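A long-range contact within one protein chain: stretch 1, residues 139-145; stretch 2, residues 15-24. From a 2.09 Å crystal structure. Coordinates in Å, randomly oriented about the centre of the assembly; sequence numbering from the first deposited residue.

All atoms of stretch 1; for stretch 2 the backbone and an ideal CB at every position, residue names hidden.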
# COMPACT_ATOMS: atom_id res chain seq x y z
N PHE A 139 -24.32 14.66 15.77
CA PHE A 139 -25.04 13.45 16.20
C PHE A 139 -24.55 12.97 17.56
O PHE A 139 -23.41 13.27 17.97
CB PHE A 139 -24.89 12.31 15.18
CG PHE A 139 -23.47 12.13 14.66
CD1 PHE A 139 -22.54 11.38 15.37
CD2 PHE A 139 -23.08 12.71 13.45
CE1 PHE A 139 -21.23 11.20 14.92
CE2 PHE A 139 -21.76 12.55 12.97
CZ PHE A 139 -20.82 11.80 13.72
N ASN A 140 -25.40 12.21 18.26
CA ASN A 140 -24.96 11.55 19.50
C ASN A 140 -23.98 10.40 19.27
O ASN A 140 -24.16 9.58 18.36
CB ASN A 140 -26.16 11.01 20.29
CG ASN A 140 -26.89 12.10 21.05
OD1 ASN A 140 -26.55 13.27 20.90
ND2 ASN A 140 -27.86 11.72 21.88
N VAL A 141 -22.95 10.32 20.12
CA VAL A 141 -22.09 9.14 20.13
C VAL A 141 -21.96 8.60 21.56
O VAL A 141 -22.02 9.36 22.54
CB VAL A 141 -20.67 9.40 19.55
CG1 VAL A 141 -20.74 10.17 18.23
CG2 VAL A 141 -19.77 10.10 20.54
N LYS A 142 -21.84 7.29 21.68
CA LYS A 142 -21.73 6.66 22.99
C LYS A 142 -20.30 6.16 23.21
O LYS A 142 -19.75 5.37 22.42
CB LYS A 142 -22.77 5.53 23.11
CG LYS A 142 -22.81 4.84 24.47
CD LYS A 142 -23.75 3.65 24.44
CE LYS A 142 -25.22 4.10 24.34
NZ LYS A 142 -26.13 2.92 24.15
N LEU A 143 -19.64 6.70 24.23
CA LEU A 143 -18.26 6.37 24.51
C LEU A 143 -18.06 5.02 25.23
O LEU A 143 -19.02 4.33 25.62
CB LEU A 143 -17.61 7.52 25.31
CG LEU A 143 -17.65 8.89 24.62
CD1 LEU A 143 -17.14 9.98 25.55
CD2 LEU A 143 -16.89 8.94 23.27
N ALA A 144 -16.79 4.64 25.41
CA ALA A 144 -16.44 3.38 26.05
C ALA A 144 -17.05 3.24 27.45
O ALA A 144 -17.55 2.18 27.81
CB ALA A 144 -14.94 3.23 26.13
N ASN A 145 -17.05 4.32 28.22
CA ASN A 145 -17.63 4.26 29.57
C ASN A 145 -19.14 4.43 29.55
O ASN A 145 -19.79 4.50 30.60
CB ASN A 145 -17.02 5.31 30.52
CG ASN A 145 -17.32 6.75 30.10
OD1 ASN A 145 -18.14 7.00 29.23
ND2 ASN A 145 -16.71 7.70 30.79
N UNK A 15 -12.06 -3.21 20.01
CA UNK A 15 -12.93 -2.57 21.00
C UNK A 15 -13.11 -1.07 20.75
O UNK A 15 -12.27 -0.47 20.09
CB UNK A 15 -12.36 -2.79 22.40
N UNK A 16 -14.20 -0.50 21.25
CA UNK A 16 -14.41 0.95 21.22
C UNK A 16 -13.23 1.68 21.86
O UNK A 16 -12.66 1.18 22.84
CB UNK A 16 -15.71 1.32 21.94
N UNK A 17 -12.82 2.82 21.32
CA UNK A 17 -11.60 3.46 21.83
C UNK A 17 -11.73 4.98 21.92
O UNK A 17 -10.73 5.67 22.10
CB UNK A 17 -10.41 3.10 20.94
N UNK A 18 -12.96 5.49 21.80
CA UNK A 18 -13.27 6.92 21.90
C UNK A 18 -12.49 7.80 20.92
O UNK A 18 -12.30 8.98 21.18
CB UNK A 18 -12.99 7.40 23.33
N UNK A 19 -12.00 7.22 19.83
CA UNK A 19 -11.21 7.98 18.87
C UNK A 19 -11.56 7.52 17.45
O UNK A 19 -12.25 8.24 16.74
CB UNK A 19 -9.71 7.81 19.14
N UNK A 20 -11.12 6.32 17.06
CA UNK A 20 -11.46 5.83 15.72
C UNK A 20 -12.62 4.85 15.70
O UNK A 20 -13.14 4.51 14.62
CB UNK A 20 -10.24 5.16 15.09
N UNK A 21 -13.02 4.37 16.89
CA UNK A 21 -14.13 3.43 16.98
C UNK A 21 -15.04 3.76 18.14
O UNK A 21 -14.62 3.60 19.30
CB UNK A 21 -13.61 2.00 17.12
N UNK A 22 -16.25 4.20 17.81
CA UNK A 22 -17.28 4.57 18.80
C UNK A 22 -18.64 4.10 18.31
O UNK A 22 -18.77 3.67 17.18
CB UNK A 22 -17.29 6.08 19.05
N UNK A 23 -19.64 4.11 19.19
CA UNK A 23 -21.02 3.88 18.74
C UNK A 23 -21.68 5.18 18.33
O UNK A 23 -21.59 6.19 19.06
CB UNK A 23 -21.84 3.20 19.84
N UNK A 24 -22.35 5.22 17.18
CA UNK A 24 -22.96 6.49 16.86
C UNK A 24 -24.46 6.33 16.59
O UNK A 24 -24.92 5.30 16.12
CB UNK A 24 -22.26 7.12 15.65

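Position 15 has no atom of stretch 1 within 5.5 Å of its ideal CB; the residue is Pro15, which makes no contact. At position 16 the CA-to-CB bond points toward stretch 1, and the ideal CB lies 4.7 Å from Ala144 CA. The small alanine leaves room for a modest apolar group, and valine, isoleucine, leucine or threonine would suit. The residue is Val16, whose CG1 packs 4.0 Å from Ala144 CB.

Position 17 points away, and many polar residues would fit. Asn17 serves its own turn: its OD1 accepts hydrogen bonds from the backbone N atoms of 19 and 21, and a weak one from that of 20.

Position 18 has phi/psi of 56/22, a left-handed conformation that favours glycine, asparagine or aspartate. Its CB projects sideways, 4.2 Å from Leu143 CD2 and 5.1 Å from Ala144 N, an amide with no acceptor in stretch 1. A short side chain carrying an oxygen could reach that donor, so aspartate or asparagine answers both demands. Asp18 is found, and its OD1 accepts a 2.8 Å hydrogen bond from Ala144 N. Its OD2 accepts one from a water (2.6 Å to the water O), which in turn accepts from Asn145 N (3.1 Å).

Positions 19, 20 and 21 have nothing of stretch 1 near their ideal CB atoms and are unconstrained by it. They hold Asn19, Thr20, whose OG1 accepts a hydrogen bond from Asn17 ND2 (3.1 Å), and Ile21.

At position 22 the CB points toward stretch 1, near Val141 CB (4.8 Å) and Leu143 CD2 (5.1 Å). These apolar neighbours call for an aliphatic residue: valine, leucine or isoleucine. Ile22 places CD1 3.6 Å from Val141 CB and CG2 4.4 Å from Leu143 CD2.

Position 23 pairs with Lys142 in an antiparallel bridge. Its backbone O accepts from Lys142 N at 2.9 Å, while its N donates only weakly to Lys142 O at 3.5 Å. Because the bridge is made by backbone, many strand-forming residues would serve, including threonine, valine or an aromatic. Tyr23 lies on the same sheet face as Lys142, with their CB atoms 4.2 Å apart, before both side chains lead away.

Position 24 forms a non-hydrogen-bonded pair with Val141. Its ideal CB is 4.3 Å from both Phe139 CE1 and Val141 CG1, so valine, isoleucine or leucine would suit. Ile24 brings CG2 to 3.9 Å from Val141 CG1 and 4.2 Å from Phe139 CE1, approaching the ring obliquely.

Stretch 2 15-24: PVNDNTIIYI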
# COMPACT_ATOMS: atom_id res chain seq x y z
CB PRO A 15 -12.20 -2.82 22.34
CG PRO A 15 -10.81 -3.01 21.99
CD PRO A 15 -10.77 -3.64 20.57
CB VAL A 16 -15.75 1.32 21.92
CG1 VAL A 16 -15.87 2.85 22.21
CG2 VAL A 16 -16.89 0.82 21.07
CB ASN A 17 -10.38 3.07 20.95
CG ASN A 17 -10.55 3.49 19.47
OD1 ASN A 17 -11.13 4.51 19.20
ND2 ASN A 17 -9.97 2.71 18.53
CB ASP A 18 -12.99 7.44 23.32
CG ASP A 18 -13.86 6.77 24.37
OD1 ASP A 18 -14.80 6.05 23.99
OD2 ASP A 18 -13.61 6.98 25.58
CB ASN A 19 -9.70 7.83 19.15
CG ASN A 19 -8.85 8.52 18.10
OD1 ASN A 19 -9.26 9.52 17.51
ND2 ASN A 19 -7.65 7.98 17.86
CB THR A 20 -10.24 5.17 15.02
OG1 THR A 20 -9.64 4.17 15.87
CG2 THR A 20 -9.20 6.23 14.74
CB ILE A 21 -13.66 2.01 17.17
CG1 ILE A 21 -12.70 1.58 16.04
CG2 ILE A 21 -14.83 1.07 17.18
CD1 ILE A 21 -12.22 0.19 16.24
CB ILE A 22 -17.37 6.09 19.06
CG1 ILE A 22 -17.76 6.79 17.76
CG2 ILE A 22 -16.07 6.67 19.58
CD1 ILE A 22 -17.67 8.27 17.87
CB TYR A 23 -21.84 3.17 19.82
CG TYR A 23 -21.66 1.67 19.75
CD1 TYR A 23 -22.61 0.85 19.14
CD2 TYR A 23 -20.52 1.07 20.25
CE1 TYR A 23 -22.44 -0.52 19.06
CE2 TYR A 23 -20.33 -0.29 20.18
CZ TYR A 23 -21.29 -1.08 19.59
OH TYR A 23 -21.08 -2.43 19.53
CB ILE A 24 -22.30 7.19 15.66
CG1 ILE A 24 -22.73 6.56 14.35
CG2 ILE A 24 -20.81 7.16 15.78
CD1 ILE A 24 -21.97 7.15 13.16
O HOH W 1 -15.06 6.59 27.69
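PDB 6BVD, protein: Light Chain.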